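PDB 4QRN: 5-Carboxyvanillate Decarboxylase from Novosphingobium aromaticivorans, which probably removes the 5-carboxyl group of 5-carboxyvanillate to yield vanillate, as a metal-dependent member of the amidohydrolase superfamily. Local coordinates for residues Y333-D336 and Q340-A343; Q117-L122 and R126-R131. All blocks are in the same frame, centred on the assembly; numbering follows the deposited sequence. Where two conformers were deposited one is given.

Interaction 1. Residues Y333-D336 and Q340-A343; sequences YAMD and QYVA. With MN (manganese (II) ion), chain E; 1DF (4-hydroxy-3-methoxy-5-nitrobenzoic acid), chain F.
Asp336 and Gln340 meet through their backbones in the loop after strand 331-332, the last strand in sequence of an amidohydrolase (beta/alpha)8 barrel, where this superfamily carries a metal-binding aspartate. One backbone hydrogen bond joins the segments: Gln340 N to Asp336 O, 3.0 Å. Spanning five residues, it closes an alpha-turn, though the N-H stands well above the carbonyl plane and bends to 147°. Asp336 itself takes a left-handed backbone conformation.

Asp336 also supplies one metal bond. Its OD1 lies 2.1 Å from manganese, which also takes O3 and O11 of the nitrobenzoate ligand, a water, Glu41 and His210. A carboxylate suits this place because its second oxygen remains available: OD2 is hydrogen-bonded to His263. A second water lies between the two side chains, 2.8 Å from Asp336 OD2 and 2.9 Å from Gln340 OE1, and can bridge them. The glutamine amide can serve both sides, since its NE2 is hydrogen-bonded to Glu345.

The remaining contact is Met-aromatic. The Met335 chain starts out extended and bends only at chi3 (-86°), which carries SD out to the Tyr341 ring, where the thioether meets the edge rather than a face. Tyr341 OH reaches on to Asp98 O, while Met335 SD lies in the ring plane, 3.8 Å from Tyr341 CD1.

Interaction 2. Residues Q117-L122 and R126-R131; sequences QPLHDL and RTLATR
The first turn of helix 122-142 begins where Leu122 pairs with Arg126, just after the N-cap residue Asp121, whose OD1 accepts from the backbone N of Glu124. Arg126 N donates to Leu122 O at 2.9 Å in a nearly straight bond of 172°, an i to i+4 bond of the first helical turn. A second feature lies on the same carbonyl. With chi3 at -66° the Arg126 chain folds back, so that Leu122 O sits over one face of the guanidinium, near its rim. Arg126 CG also packs 3.3 Å from Leu122 O, and Arg126 NH1 comes within 3.6 Å of Leu122 CB.

The long, flat arginine end suits its place by serving two carboxylates: NH2 forms a salt bridge to Asp123 and NH1 one to Asp157. With a leucine in its place, Asp123 and Asp157 would probably lose the positive partner they share. One turn on, Arg126 O takes two donors, Thr130 N at 2.9 Å and Thr130 OG1 at 2.8 Å, arriving from opposite faces of the carbonyl plane; a threonine can thus satisfy its hydroxyl on its own helix backbone.

On the buried side Leu119 CD2 meets Leu128 CD1 at 4.1 Å, the branched side chains crossing at about a right angle. Both leucines rest on Val52 of helix 47-59, while Arg126, Ala129 and Thr130 pack against Trp160 of helix 158-170.

How the interactions relate
Read from the N terminus, interaction 2 comes first: strand 106-111 ends, the chain passes through 117-122, and the contact closes where that loop enters helix 122-142. Interaction 1 follows more than 200 residues later, closing the loop between strand 331-332 and helix 343-350. The two are in series, neither nested nor crossed, and do not touch: their centres are 28 Å apart and their nearest atoms about 14 Å. Each lies in a strand-to-helix connection of the barrel. The loop of interaction 1 reaches the metal and touches strand 38-44, whereas interaction 2 ties its loop to the first turns of helix 122-142, between helices 47-59 and 158-170, away from the annotated sites.

Interaction 1. Residues Y333-D336 and Q340-A343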
loop_
_atom_site.group_PDB
_atom_site.type_symbol
_atom_site.label_atom_id
_atom_site.label_comp_id
_atom_site.label_asym_id
_atom_site.label_seq_id
_atom_site.Cartn_x
_atom_site.Cartn_y
_atom_site.Cartn_z
ATOM N N TYR A 333 -18.134 6.194 -8.224
ATOM C CA TYR A 333 -17.947 5.102 -9.149
ATOM C C TYR A 333 -16.980 5.474 -10.275
ATOM O O TYR A 333 -17.035 6.576 -10.826
ATOM C CB TYR A 333 -19.305 4.723 -9.761
ATOM C CG TYR A 333 -19.183 3.685 -10.863
ATOM C CD1 TYR A 333 -18.849 2.363 -10.566
ATOM C CD2 TYR A 333 -19.351 4.028 -12.194
ATOM C CE1 TYR A 333 -18.685 1.426 -11.577
ATOM C CE2 TYR A 333 -19.183 3.107 -13.200
ATOM C CZ TYR A 333 -18.836 1.804 -12.898
ATOM O OH TYR A 333 -18.674 0.920 -13.942
ATOM N N ALA A 334 -16.129 4.513 -10.643
ATOM C CA ALA A 334 -15.304 4.602 -11.850
ATOM C C ALA A 334 -15.124 3.196 -12.379
ATOM O O ALA A 334 -15.053 2.230 -11.609
ATOM C CB ALA A 334 -13.939 5.215 -11.563
ATOM N N MET A 335 -15.019 3.095 -13.705
ATOM C CA MET A 335 -14.822 1.810 -14.359
ATOM C C MET A 335 -13.338 1.481 -14.658
ATOM O O MET A 335 -12.948 0.321 -14.603
ATOM C CB MET A 335 -15.652 1.765 -15.645
ATOM C CG MET A 335 -15.441 0.514 -16.459
ATOM S SD MET A 335 -16.461 0.423 -17.931
ATOM C CE MET A 335 -17.967 -0.291 -17.283
ATOM N N ASP A 336 -12.534 2.488 -15.022
ATOM C CA ASP A 336 -11.167 2.252 -15.505
ATOM C C ASP A 336 -11.227 1.595 -16.895
ATOM O O ASP A 336 -10.348 0.809 -17.261
ATOM C CB ASP A 336 -10.307 1.441 -14.489
ATOM C CG ASP A 336 -8.950 2.106 -14.160
ATOM O OD1 ASP A 336 -8.430 2.918 -14.987
ATOM O OD2 ASP A 336 -8.417 1.779 -13.064
ATOM N N GLN A 340 -10.125 -2.219 -17.396
ATOM C CA GLN A 340 -10.970 -3.072 -16.588
ATOM C C GLN A 340 -12.431 -2.884 -17.010
ATOM O O GLN A 340 -13.240 -2.295 -16.288
ATOM C CB GLN A 340 -10.734 -2.794 -15.107
ATOM C CG GLN A 340 -11.303 -3.873 -14.205
ATOM C CD GLN A 340 -10.598 -3.930 -12.859
ATOM O OE1 GLN A 340 -9.483 -3.421 -12.694
ATOM N NE2 GLN A 340 -11.266 -4.537 -11.879
ATOM N N TYR A 341 -12.749 -3.380 -18.202
ATOM C CA TYR A 341 -14.068 -3.230 -18.816
ATOM C C TYR A 341 -14.839 -4.519 -18.595
ATOM O O TYR A 341 -14.662 -5.479 -19.333
ATOM C CB TYR A 341 -13.878 -2.962 -20.316
ATOM C CG TYR A 341 -15.154 -2.890 -21.120
ATOM C CD1 TYR A 341 -16.203 -2.052 -20.746
ATOM C CD2 TYR A 341 -15.305 -3.640 -22.276
ATOM C CE1 TYR A 341 -17.369 -1.962 -21.486
ATOM C CE2 TYR A 341 -16.467 -3.571 -23.029
ATOM C CZ TYR A 341 -17.500 -2.737 -22.632
ATOM O OH TYR A 341 -18.662 -2.674 -23.363
ATOM N N VAL A 342 -15.662 -4.555 -17.556
ATOM C CA VAL A 342 -16.267 -5.811 -17.111
ATOM C C VAL A 342 -17.731 -5.591 -16.789
ATOM O O VAL A 342 -18.082 -5.005 -15.771
ATOM C CB VAL A 342 -15.548 -6.378 -15.858
ATOM C CG1 VAL A 342 -16.081 -7.766 -15.556
ATOM C CG2 VAL A 342 -14.012 -6.360 -16.026
ATOM N N ALA A 343 -18.608 -6.057 -17.675
ATOM C CA ALA A 343 -20.044 -5.875 -17.459
ATOM C C ALA A 343 -20.466 -6.435 -16.098
ATOM O O ALA A 343 -21.320 -5.844 -15.411
ATOM C CB ALA A 343 -20.836 -6.529 -18.602
HETATM MN MN MN E . -6.806 4.236 -14.758
HETATM C C1 1DF F . -3.668 -0.194 -16.177
HETATM C CO1 1DF F . -4.568 0.104 -15.193
HETATM C CO2 1DF F . -3.098 0.857 -16.929
HETATM C CM1 1DF F . -4.942 1.484 -15.069
HETATM C CM2 1DF F . -3.595 2.143 -16.865
HETATM O OM 1DF F . -3.114 3.185 -17.606
HETATM C CZ 1DF F . -4.634 2.468 -16.005
HETATM C CC 1DF F . -3.211 -1.582 -16.432
HETATM C CV 1DF F . -1.882 2.978 -18.299
HETATM O O1 1DF F . -4.037 -2.551 -16.165
HETATM O O2 1DF F . -2.082 -1.758 -16.903
HETATM O O3 1DF F . -5.238 3.620 -16.040
HETATM N N 1DF F . -5.504 1.852 -13.724
HETATM O O11 1DF F . -5.741 2.986 -13.417
HETATM O O22 1DF F . -5.568 0.936 -12.857
HETATM O O HOH W 1 -7.868 -0.982 -12.890
HETATM O O HOH W 2 -7.898 5.417 -16.244
#

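Interaction 2. Residues Q117-L122 and R126-R131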
loop_
_atom_site.group_PDB
_atom_site.type_symbol
_atom_site.label_atom_id
_atom_site.label_comp_id
_atom_site.label_asym_id
_atom_site.label_seq_id
_atom_site.Cartn_x
_atom_site.Cartn_y
_atom_site.Cartn_z
ATOM N N GLN A 117 4.317 13.298 -19.593
ATOM C CA GLN A 117 5.203 13.571 -18.474
ATOM C C GLN A 117 6.633 13.031 -18.626
ATOM O O GLN A 117 7.571 13.688 -18.195
ATOM C CB GLN A 117 4.549 13.111 -17.160
ATOM C CG GLN A 117 3.214 13.838 -16.968
ATOM C CD GLN A 117 2.409 13.425 -15.776
ATOM O OE1 GLN A 117 1.178 13.462 -15.858
ATOM N NE2 GLN A 117 3.051 13.050 -14.673
ATOM N N PRO A 118 6.819 11.856 -19.270
ATOM C CA PRO A 118 8.197 11.341 -19.363
ATOM C C PRO A 118 9.060 12.012 -20.438
ATOM O O PRO A 118 10.256 11.705 -20.512
ATOM C CB PRO A 118 7.996 9.867 -19.735
ATOM C CG PRO A 118 6.604 9.549 -19.334
ATOM C CD PRO A 118 5.825 10.812 -19.581
ATOM N N LEU A 119 8.458 12.840 -21.289
ATOM C CA LEU A 119 9.158 13.328 -22.481
ATOM C C LEU A 119 10.229 14.338 -22.114
ATOM O O LEU A 119 9.997 15.289 -21.345
ATOM C CB LEU A 119 8.166 13.932 -23.461
ATOM C CG LEU A 119 7.526 12.950 -24.449
ATOM C CD1 LEU A 119 6.823 11.780 -23.775
ATOM C CD2 LEU A 119 6.573 13.708 -25.353
ATOM N N HIS A 120 11.414 14.132 -22.675
ATOM C CA HIS A 120 12.553 14.984 -22.386
ATOM C C HIS A 120 12.563 16.314 -23.145
ATOM O O HIS A 120 13.124 17.306 -22.666
ATOM C CB HIS A 120 13.826 14.199 -22.664
ATOM C CG HIS A 120 13.934 12.958 -21.828
ATOM N ND1 HIS A 120 13.757 11.684 -22.333
ATOM C CD2 HIS A 120 14.105 12.807 -20.494
ATOM C CE1 HIS A 120 13.879 10.802 -21.355
ATOM N NE2 HIS A 120 14.100 11.458 -20.230
ATOM N N ASP A 121 11.959 16.337 -24.328
ATOM C CA ASP A 121 11.912 17.554 -25.138
ATOM C C ASP A 121 10.666 18.352 -24.758
ATOM O O ASP A 121 9.539 17.926 -25.028
ATOM C CB ASP A 121 11.890 17.189 -26.620
ATOM C CG ASP A 121 12.036 18.398 -27.522
ATOM O OD1 ASP A 121 11.118 19.234 -27.545
ATOM O OD2 ASP A 121 13.071 18.510 -28.211
ATOM N N LEU A 122 10.858 19.505 -24.120
ATOM C CA LEU A 122 9.738 20.281 -23.582
ATOM C C LEU A 122 8.816 20.774 -24.680
ATOM O O LEU A 122 7.608 20.800 -24.494
ATOM C CB LEU A 122 10.237 21.445 -22.712
ATOM C CG LEU A 122 10.441 21.088 -21.225
ATOM C CD1 LEU A 122 11.342 19.874 -21.048
ATOM C CD2 LEU A 122 10.984 22.278 -20.439
ATOM N N ARG A 126 4.840 19.875 -24.742
ATOM C CA ARG A 126 3.790 20.877 -24.830
ATOM C C ARG A 126 2.956 20.695 -26.096
ATOM O O ARG A 126 1.722 20.815 -26.067
ATOM C CB ARG A 126 4.380 22.277 -24.786
ATOM C CG ARG A 126 5.031 22.622 -23.441
ATOM C CD ARG A 126 5.527 24.047 -23.403
ATOM N NE ARG A 126 6.612 24.256 -24.347
ATOM C CZ ARG A 126 7.886 24.481 -24.028
ATOM N NH1 ARG A 126 8.289 24.518 -22.761
ATOM N NH2 ARG A 126 8.766 24.656 -24.994
ATOM N N THR A 127 3.609 20.417 -27.217
ATOM C CA THR A 127 2.902 20.285 -28.471
ATOM C C THR A 127 1.961 19.089 -28.465
ATOM O O THR A 127 0.806 19.182 -28.878
ATOM C CB THR A 127 3.911 20.167 -29.613
ATOM O OG1 THR A 127 4.649 21.394 -29.706
ATOM C CG2 THR A 127 3.232 19.917 -30.952
ATOM N N LEU A 128 2.450 17.951 -27.980
ATOM C CA LEU A 128 1.626 16.753 -27.986
ATOM C C LEU A 128 0.509 16.836 -26.954
ATOM O O LEU A 128 -0.567 16.311 -27.187
ATOM C CB LEU A 128 2.478 15.494 -27.781
ATOM C CG LEU A 128 3.403 15.190 -28.967
ATOM C CD1 LEU A 128 4.201 13.950 -28.663
ATOM C CD2 LEU A 128 2.645 15.043 -30.298
ATOM N N ALA A 129 0.764 17.466 -25.816
ATOM C CA ALA A 129 -0.312 17.653 -24.831
ATOM C C ALA A 129 -1.385 18.576 -25.407
ATOM O O ALA A 129 -2.576 18.334 -25.217
ATOM C CB ALA A 129 0.242 18.229 -23.544
ATOM N N THR A 130 -0.969 19.652 -26.077
ATOM C CA THR A 130 -1.930 20.565 -26.700
ATOM C C THR A 130 -2.811 19.808 -27.685
ATOM O O THR A 130 -4.029 19.958 -27.678
ATOM C CB THR A 130 -1.194 21.695 -27.445
ATOM O OG1 THR A 130 -0.495 22.496 -26.488
ATOM C CG2 THR A 130 -2.188 22.556 -28.238
ATOM N N ARG A 131 -2.183 18.975 -28.520
ATOM C CA ARG A 131 -2.917 18.200 -29.504
ATOM C C ARG A 131 -3.861 17.189 -28.845
ATOM O O ARG A 131 -5.004 17.032 -29.286
ATOM C CB ARG A 131 -1.947 17.513 -30.479
ATOM C CG ARG A 131 -1.274 18.516 -31.419
ATOM C CD ARG A 131 -0.007 17.957 -32.003
ATOM N NE ARG A 131 -0.238 16.885 -32.962
ATOM C CZ ARG A 131 -0.521 17.056 -34.255
ATOM N NH1 ARG A 131 -0.650 18.273 -34.774
ATOM N NH2 ARG A 131 -0.691 15.990 -35.031
#